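Local coordinates for protein putative ABC type-2 transporter (Thermotoga maritima MSB8, PDB 3CNI) that probably takes part in ABC-type transport across the cell membrane, this chain being a domain of the longer membrane protein that binds calcium in the crystal, at the interface of chains A and B. Numbering follows the deposited sequence. Chains: chain A/B, Putative ABC type-2 transporter.

The interface of chains A and B. Residues chain A 87-88, 91-92, 95, 145, 149; chain B 123-124.
The phenyl ring of B:Phe124 is driven into chain A between the start of helix 89-107 and helix 145-152, and is sandwiched there. Over one face lies the side chain of A:Met149, a selenomethionine: its CG sits 3.8 Å from the ring centroid in a CH-pi contact, displaced toward the CD1/CE1 rim, and the selenium follows 3.9 Å from CE1. The bend at chi2 (-69°) brings the selenium beside CE1, while the terminal methyl CE turns away from the ring. The opposite face is covered by backbone of the long helix, with A:Ala92 CA 3.9 Å from B:Phe124 CE2. CZ, the ring tip, packs beside A:Glu91 CB, and A:Pro145 CB flanks the CD2 edge more loosely. The B:Phe124 ring reaches this slot with CG anti to its own carbonyl carbon (chi1 -66°). One residue earlier, at the end of 3-10 helix 121-123, B:Leu123 rests its CB and carbonyl O on the methyl of A:Ala92, while its CD1 approaches the backbone of A:Gly88. No hydrogen bond crosses this patch, so shape and apolar packing hold it; the two-fold symmetric interface repeats it with the chains exchanged, although the structure alone does not prove a dimer in the membrane. Two hydrogen bonds within chain A order the polar rim. The hydroxyl OG1 of A:Thr95, 3.8 Å from B:Phe124 CD2, donates a hydrogen bond to the A:Glu91 carbonyl O at 2.9 Å. The bent A:Glu91 side chain folds back to cap the helix start, its carboxylate OE1 accepting A:Gly88 N through the anti lone pair at 3.1 Å, with 150° at the hydrogen.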
# COMPACT_ATOMS: atom_id res chain seq x y z
N THR A 87 12.96 -16.14 2.31
CA THR A 87 12.90 -15.08 1.33
C THR A 87 12.18 -15.55 0.08
O THR A 87 12.63 -15.29 -1.04
CB THR A 87 14.30 -14.55 1.02
OG1 THR A 87 15.04 -15.45 0.19
CG2 THR A 87 15.06 -14.32 2.33
N GLY A 88 11.02 -16.18 0.30
CA GLY A 88 10.23 -16.75 -0.79
C GLY A 88 8.79 -16.34 -0.93
O GLY A 88 8.29 -15.43 -0.30
N GLU A 91 6.43 -15.43 2.04
CA GLU A 91 6.88 -14.22 2.74
C GLU A 91 6.51 -12.96 1.93
O GLU A 91 6.13 -11.98 2.51
CB GLU A 91 8.41 -14.27 3.03
CG GLU A 91 8.85 -15.26 4.17
CD GLU A 91 8.83 -16.75 3.78
OE1 GLU A 91 9.30 -17.14 2.67
OE2 GLU A 91 8.36 -17.56 4.61
N ALA A 92 6.64 -13.06 0.60
CA ALA A 92 6.27 -12.01 -0.37
C ALA A 92 4.77 -11.81 -0.33
O ALA A 92 4.27 -10.69 -0.35
CB ALA A 92 6.75 -12.31 -1.82
N THR A 95 3.95 -10.04 2.99
CA THR A 95 4.36 -8.64 2.88
C THR A 95 3.39 -7.78 2.11
O THR A 95 2.93 -6.77 2.60
CB THR A 95 5.73 -8.52 2.23
OG1 THR A 95 6.68 -9.18 3.06
CG2 THR A 95 6.17 -7.11 2.20
N PRO A 145 10.98 -5.19 4.69
CA PRO A 145 11.50 -6.37 4.02
C PRO A 145 11.96 -6.11 2.61
O PRO A 145 12.91 -6.71 2.16
CB PRO A 145 10.31 -7.33 4.02
CG PRO A 145 9.44 -6.90 5.17
CD PRO A 145 9.61 -5.40 5.22
N MSE A 149 15.60 -6.88 1.40
CA MSE A 149 15.74 -7.79 0.27
C MSE A 149 16.44 -7.10 -0.87
O MSE A 149 17.19 -7.73 -1.54
CB MSE A 149 14.36 -8.31 -0.17
CG MSE A 149 13.67 -9.20 0.88
SE MSE A 149 14.67 -10.92 1.03
CE MSE A 149 14.80 -10.91 3.00
N LEU B 123 10.20 -10.21 -6.01
CA LEU B 123 9.17 -10.87 -5.26
C LEU B 123 8.55 -9.90 -4.31
O LEU B 123 7.36 -9.76 -4.28
CB LEU B 123 9.74 -12.05 -4.50
CG LEU B 123 9.62 -13.40 -5.17
CD1 LEU B 123 10.04 -14.50 -4.21
CD2 LEU B 123 8.22 -13.60 -5.63
N PHE B 124 9.39 -9.23 -3.54
CA PHE B 124 8.94 -8.31 -2.53
C PHE B 124 8.65 -6.93 -3.07
O PHE B 124 7.81 -6.25 -2.57
CB PHE B 124 9.95 -8.22 -1.42
CG PHE B 124 10.11 -9.47 -0.65
CD1 PHE B 124 10.91 -10.47 -1.11
CD2 PHE B 124 9.47 -9.64 0.53
CE1 PHE B 124 11.06 -11.63 -0.39
CE2 PHE B 124 9.61 -10.80 1.23
CZ PHE B 124 10.41 -11.79 0.77